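Indole-3-pyruvate decarboxylase (Azospirillum brasilense, PDB 2NXW) decarboxylates indole-3-pyruvate to indole-3-acetaldehyde with thiamine diphosphate and a metal ion, a step in the biosynthesis of the plant hormone auxin. Local coordinates at residues M228-V233 and L296-S301; V254-G259 and P418-G423. One frame throughout, in Å; residues are numbered along the deposited sequence.

Contact 1: M228-V233 and L296-S301; sequences MVCVEV and LGAILS
V229 and L296 pair where parallel strands 225-229 and 292-296 of the central domain's sheet end, L296 N giving its hydrogen to M228 O (3.0 Å, in the carbonyl plane) and C230 N giving its own to L296 O, a more bent bond at 138°. Past the strand ends E232 N, in the first turn of the following helix, points almost straight at G297 O (3.1 Å, 172°). G297 has positive phi, and a CB there would collide with E232 CB. E232 CG and OE1 lie against the G297 backbone, OE1 3.5 Å from G297 CA, while OE2 forms a salt bridge with K110 and accepts a hydrogen bond from D322 N. With an alanine here, K110 would probably lose this counter-charge, D322 N an acceptor, and G297 the cover of CG and the carboxylate. C230 SG rests on A298 CB (3.4 Å). V231 holds CG1 between its own N and carbonyl carbon (chi1 75°), which brings that methyl to G297 O and to I299 CG1 (3.9 Å). V233 CG2 meets L296 CD2 at 4.0 Å, the side chains crossing at about a right angle. Backbone bonds thus fix the junction, apolar side chains pack around the turn, and a buried carboxylate is paired with a lysine.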
loop_
_atom_site.group_PDB
_atom_site.type_symbol
_atom_site.label_atom_id
_atom_site.label_comp_id
_atom_site.label_asym_id
_atom_site.label_seq_id
_atom_site.Cartn_x
_atom_site.Cartn_y
_atom_site.Cartn_z
ATOM N N MET A 228 -19.244 -10.835 -28.333
ATOM C CA MET A 228 -18.854 -9.423 -28.341
ATOM C C MET A 228 -17.454 -9.294 -28.936
ATOM O O MET A 228 -16.509 -9.944 -28.479
ATOM C CB MET A 228 -18.863 -8.842 -26.926
ATOM C CG MET A 228 -20.233 -8.803 -26.289
ATOM S SD MET A 228 -20.343 -7.507 -25.025
ATOM C CE MET A 228 -20.625 -6.084 -26.065
ATOM N N VAL A 229 -17.330 -8.471 -29.974
ATOM C CA VAL A 229 -16.052 -8.251 -30.639
ATOM C C VAL A 229 -15.492 -6.964 -30.043
ATOM O O VAL A 229 -16.105 -5.895 -30.128
ATOM C CB VAL A 229 -16.256 -8.163 -32.161
ATOM C CG1 VAL A 229 -14.947 -7.843 -32.857
ATOM C CG2 VAL A 229 -16.808 -9.501 -32.658
ATOM N N CYS A 230 -14.310 -7.080 -29.452
ATOM C CA CYS A 230 -13.731 -5.982 -28.697
ATOM C C CYS A 230 -12.351 -5.460 -29.100
ATOM O O CYS A 230 -11.805 -5.855 -30.132
ATOM C CB CYS A 230 -13.765 -6.409 -27.227
ATOM S SG CYS A 230 -15.302 -7.355 -26.803
ATOM N N VAL A 231 -11.783 -4.597 -28.257
ATOM C CA VAL A 231 -10.518 -3.929 -28.562
ATOM C C VAL A 231 -9.338 -4.790 -29.009
ATOM O O VAL A 231 -8.669 -4.447 -29.979
ATOM C CB VAL A 231 -10.079 -2.983 -27.385
ATOM C CG1 VAL A 231 -9.540 -3.775 -26.221
ATOM C CG2 VAL A 231 -9.054 -1.980 -27.879
ATOM N N GLU A 232 -9.076 -5.906 -28.338
ATOM C CA GLU A 232 -7.943 -6.729 -28.755
ATOM C C GLU A 232 -8.065 -7.274 -30.180
ATOM O O GLU A 232 -7.057 -7.532 -30.837
ATOM C CB GLU A 232 -7.717 -7.884 -27.780
ATOM C CG GLU A 232 -7.218 -7.452 -26.406
ATOM C CD GLU A 232 -6.782 -8.633 -25.561
ATOM O OE1 GLU A 232 -7.365 -9.720 -25.737
ATOM O OE2 GLU A 232 -5.868 -8.471 -24.722
ATOM N N VAL A 233 -9.290 -7.446 -30.664
ATOM C CA VAL A 233 -9.485 -7.947 -32.020
ATOM C C VAL A 233 -8.914 -6.919 -32.993
ATOM O O VAL A 233 -8.257 -7.273 -33.973
ATOM C CB VAL A 233 -10.975 -8.182 -32.320
ATOM C CG1 VAL A 233 -11.167 -8.540 -33.809
ATOM C CG2 VAL A 233 -11.504 -9.324 -31.437
ATOM N N LEU A 296 -14.763 -11.261 -26.455
ATOM C CA LEU A 296 -13.541 -11.545 -27.186
ATOM C C LEU A 296 -12.624 -10.323 -27.229
ATOM O O LEU A 296 -12.751 -9.473 -28.120
ATOM C CB LEU A 296 -13.897 -12.022 -28.607
ATOM C CG LEU A 296 -12.784 -12.651 -29.452
ATOM C CD1 LEU A 296 -12.336 -13.967 -28.837
ATOM C CD2 LEU A 296 -13.297 -12.878 -30.869
ATOM N N GLY A 297 -11.728 -10.235 -26.242
ATOM C CA GLY A 297 -10.750 -9.153 -26.165
ATOM C C GLY A 297 -11.195 -7.867 -25.501
ATOM O O GLY A 297 -10.614 -6.811 -25.766
ATOM N N ALA A 298 -12.164 -7.957 -24.596
ATOM C CA ALA A 298 -12.732 -6.775 -23.951
ATOM C C ALA A 298 -12.068 -6.220 -22.701
ATOM O O ALA A 298 -11.599 -6.954 -21.841
ATOM C CB ALA A 298 -14.194 -7.046 -23.636
ATOM N N ILE A 299 -12.045 -4.893 -22.618
ATOM C CA ILE A 299 -11.554 -4.212 -21.432
ATOM C C ILE A 299 -12.789 -4.211 -20.531
ATOM O O ILE A 299 -13.890 -3.907 -20.996
ATOM C CB ILE A 299 -11.174 -2.749 -21.753
ATOM C CG1 ILE A 299 -9.829 -2.719 -22.470
ATOM C CG2 ILE A 299 -11.154 -1.911 -20.478
ATOM C CD1 ILE A 299 -9.499 -1.386 -23.091
ATOM N N LEU A 300 -12.622 -4.584 -19.267
ATOM C CA LEU A 300 -13.738 -4.574 -18.323
ATOM C C LEU A 300 -13.518 -3.420 -17.356
ATOM O O LEU A 300 -12.502 -3.379 -16.664
ATOM C CB LEU A 300 -13.807 -5.887 -17.542
ATOM C CG LEU A 300 -14.419 -7.086 -18.261
ATOM C CD1 LEU A 300 -14.515 -8.262 -17.296
ATOM C CD2 LEU A 300 -15.808 -6.717 -18.775
ATOM N N SER A 301 -14.468 -2.492 -17.305
ATOM C CA SER A 301 -14.350 -1.324 -16.433
ATOM C C SER A 301 -15.706 -0.666 -16.202
ATOM O O SER A 301 -16.619 -0.820 -17.005
ATOM C CB SER A 301 -13.392 -0.310 -17.068
ATOM O OG SER A 301 -13.459 0.952 -16.420
#

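Contact 2: V254-G259 and P418-G423; sequences VTTFMG and PGYYAG. With TPP (thiamine diphosphate), chain E.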
loop_
_atom_site.group_PDB
_atom_site.type_symbol
_atom_site.label_atom_id
_atom_site.label_comp_id
_atom_site.label_asym_id
_atom_site.label_seq_id
_atom_site.Cartn_x
_atom_site.Cartn_y
_atom_site.Cartn_z
ATOM N N VAL A 254 -22.184 -8.452 -31.373
ATOM C CA VAL A 254 -22.248 -7.067 -30.903
ATOM C C VAL A 254 -20.809 -6.577 -30.717
ATOM O O VAL A 254 -19.901 -7.375 -30.509
ATOM C CB VAL A 254 -22.989 -6.983 -29.537
ATOM C CG1 VAL A 254 -22.968 -5.560 -28.990
ATOM C CG2 VAL A 254 -24.420 -7.462 -29.697
ATOM N N THR A 255 -20.571 -5.275 -30.825
ATOM C CA THR A 255 -19.216 -4.779 -30.591
ATOM C C THR A 255 -19.207 -3.886 -29.370
ATOM O O THR A 255 -20.252 -3.381 -28.963
ATOM C CB THR A 255 -18.664 -3.926 -31.769
ATOM O OG1 THR A 255 -19.577 -2.859 -32.055
ATOM C CG2 THR A 255 -18.469 -4.770 -33.007
ATOM N N THR A 256 -18.041 -3.738 -28.756
ATOM C CA THR A 256 -17.895 -2.812 -27.640
ATOM C C THR A 256 -17.527 -1.487 -28.308
ATOM O O THR A 256 -17.317 -1.439 -29.521
ATOM C CB THR A 256 -16.740 -3.189 -26.711
ATOM O OG1 THR A 256 -15.534 -3.294 -27.479
ATOM C CG2 THR A 256 -17.045 -4.491 -25.986
ATOM N N PHE A 257 -17.432 -0.414 -27.530
ATOM C CA PHE A 257 -17.073 0.879 -28.107
ATOM C C PHE A 257 -15.744 0.818 -28.862
ATOM O O PHE A 257 -15.624 1.350 -29.969
ATOM C CB PHE A 257 -16.971 1.947 -27.015
ATOM C CG PHE A 257 -16.495 3.270 -27.524
ATOM C CD1 PHE A 257 -17.333 4.082 -28.281
ATOM C CD2 PHE A 257 -15.185 3.680 -27.304
ATOM C CE1 PHE A 257 -16.868 5.284 -28.812
ATOM C CE2 PHE A 257 -14.710 4.877 -27.834
ATOM C CZ PHE A 257 -15.557 5.679 -28.589
ATOM N N MET A 258 -14.738 0.182 -28.265
ATOM C CA MET A 258 -13.433 0.083 -28.909
ATOM C C MET A 258 -13.421 -0.917 -30.060
ATOM O O MET A 258 -12.438 -1.004 -30.798
ATOM C CB MET A 258 -12.355 -0.291 -27.892
ATOM C CG MET A 258 -12.118 0.759 -26.824
ATOM S SD MET A 258 -10.979 2.083 -27.313
ATOM C CE MET A 258 -11.561 3.469 -26.265
ATOM N N GLY A 259 -14.508 -1.671 -30.211
ATOM C CA GLY A 259 -14.588 -2.616 -31.310
ATOM C C GLY A 259 -15.503 -2.077 -32.404
ATOM O O GLY A 259 -15.730 -2.744 -33.410
ATOM N N PRO A 418 -11.303 8.830 -26.120
ATOM C CA PRO A 418 -11.045 8.236 -24.798
ATOM C C PRO A 418 -12.367 7.717 -24.217
ATOM O O PRO A 418 -12.808 8.134 -23.142
ATOM C CB PRO A 418 -10.451 9.407 -24.013
ATOM C CG PRO A 418 -11.184 10.584 -24.576
ATOM C CD PRO A 418 -11.243 10.304 -26.064
ATOM N N GLY A 419 -12.995 6.801 -24.953
ATOM C CA GLY A 419 -14.278 6.252 -24.555
ATOM C C GLY A 419 -14.342 5.534 -23.222
ATOM O O GLY A 419 -15.427 5.421 -22.638
ATOM N N TYR A 420 -13.207 5.025 -22.748
ATOM C CA TYR A 420 -13.182 4.339 -21.457
ATOM C C TYR A 420 -12.446 5.168 -20.407
ATOM O O TYR A 420 -12.937 5.353 -19.301
ATOM C CB TYR A 420 -12.496 2.975 -21.567
ATOM C CG TYR A 420 -13.130 2.000 -22.536
ATOM C CD1 TYR A 420 -14.451 2.150 -22.975
ATOM C CD2 TYR A 420 -12.403 0.907 -23.004
ATOM C CE1 TYR A 420 -15.026 1.237 -23.870
ATOM C CE2 TYR A 420 -12.973 -0.017 -23.887
ATOM C CZ TYR A 420 -14.276 0.160 -24.319
ATOM O OH TYR A 420 -14.824 -0.718 -25.228
ATOM N N TYR A 421 -11.268 5.672 -20.765
ATOM C CA TYR A 421 -10.450 6.460 -19.850
ATOM C C TYR A 421 -11.099 7.800 -19.506
ATOM O O TYR A 421 -10.924 8.320 -18.404
ATOM C CB TYR A 421 -9.073 6.676 -20.478
ATOM C CG TYR A 421 -8.060 7.340 -19.578
ATOM C CD1 TYR A 421 -7.626 6.724 -18.403
ATOM C CD2 TYR A 421 -7.502 8.574 -19.920
ATOM C CE1 TYR A 421 -6.663 7.312 -17.595
ATOM C CE2 TYR A 421 -6.533 9.172 -19.120
ATOM C CZ TYR A 421 -6.117 8.533 -17.960
ATOM O OH TYR A 421 -5.147 9.089 -17.162
ATOM N N ALA A 422 -11.823 8.354 -20.475
ATOM C CA ALA A 422 -12.565 9.609 -20.313
ATOM C C ALA A 422 -11.740 10.826 -19.930
ATOM O O ALA A 422 -12.254 11.756 -19.307
ATOM C CB ALA A 422 -13.698 9.413 -19.304
ATOM N N GLY A 423 -10.471 10.840 -20.316
ATOM C CA GLY A 423 -9.630 11.982 -20.006
ATOM C C GLY A 423 -9.709 13.028 -21.107
ATOM O O GLY A 423 -9.671 12.706 -22.292
HETATM N "N1'" TPP E . -9.840 16.877 -16.410
HETATM C "C2'" TPP E . -9.449 15.973 -17.322
HETATM C CM2 TPP E . -8.009 15.980 -17.812
HETATM N "N3'" TPP E . -10.306 15.064 -17.797
HETATM C "C4'" TPP E . -11.605 15.011 -17.387
HETATM N "N4'" TPP E . -12.414 14.021 -17.855
HETATM C "C5'" TPP E . -12.086 15.995 -16.464
HETATM C "C6'" TPP E . -11.143 16.918 -15.969
HETATM C "C7'" TPP E . -13.553 16.045 -15.977
HETATM N N3 TPP E . -14.563 16.407 -17.074
HETATM C C2 TPP E . -15.251 15.419 -17.653
HETATM S S1 TPP E . -16.303 16.239 -18.792
HETATM C C5 TPP E . -15.790 17.884 -18.431
HETATM C C4 TPP E . -14.830 17.710 -17.438
HETATM C CM4 TPP E . -14.104 18.930 -16.805
HETATM C C6 TPP E . -16.311 19.103 -19.081
HETATM C C7 TPP E . -15.883 19.120 -20.560
HETATM O O7 TPP E . -16.226 20.401 -21.024
HETATM P PA TPP E . -16.160 20.509 -22.603
HETATM O O1A TPP E . -14.797 20.131 -23.175
HETATM O O2A TPP E . -16.501 21.969 -22.896
HETATM O O3A TPP E . -17.253 19.587 -23.304
HETATM P PB TPP E . -18.835 19.617 -22.819
HETATM O O1B TPP E . -19.295 21.062 -22.614
HETATM O O2B TPP E . -19.589 18.912 -23.983
HETATM O O3B TPP E . -19.012 18.795 -21.551
#
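M258 and Y420 run past each other in opposite directions, the methionine lying along the tyrosine ring. M258 CB begins 3.7 Å from Y420 OH, beyond the rim of the ring. CG follows at the CE2 side, where the modelled approach is too close to be relied on. The bend about CB-CG (chi2 -84°) lifts SD higher above the ring, and CE then swings in over its centre. SD stands over the face at a distance, 4.8 Å from the centroid, a Met-aromatic contact. CE lies 4.3 Å from the centroid and 12° off the normal, as a CH-pi contact; the same methyl lies in the plane of the F257 ring at its edge and 3.9 Å from G419 N. At the other end of the contact Y420 OH accepts a nearly straight hydrogen bond from M258 N (3.2 Å, 165°), tying the tyrosine hydroxyl to the middle of the 3-10 segment 257-259. F257 CB packs on Y420 CE1, and its CE2 touches G419 CA at 3.6 Å; a side chain on G419 would run into this ring. Three residues beyond G419, A422 O accepts a hydrogen bond from N4', the amino group of thiamine diphosphate (2.7 Å); the same loop thus also contributes a hydrogen bond to the cofactor's aminopyrimidine. L129 of the second subunit packs on Y420. Y420 N and Y421 N both bond E109 OE2, just after helix 100-108, against which the Y421 ring packs. Residues 254-259 run from the end of outer strand 253-255 of the central sheet into a 3-10 segment, while 418-423 link strand 415-416 to helix 427-437 of the C-terminal domain.

Overall arrangement
Both contacts are buried, with centres about 9 Å apart, and they share a sheet: strands 225-229 and 253-255 are neighbours, V229 probably hydrogen-bonding through its backbone to V254 and T256. Along the chain their segments alternate. Contact 1 stays within the central domain and relies on backbone bonds between adjoining strand ends, with apolar side chains and a buried carboxylate, salt-bridged to K110, around them. Contact 2 joins that domain to the C-terminal cofactor-binding domain, and there aromatic and methionine packing does most of the work, beside the hydrogen bond from M258 N to the Y420 hydroxyl. C230 SG packs on T256 and V231 on M258, so the two are continuous. Each also reaches L129 of the second subunit.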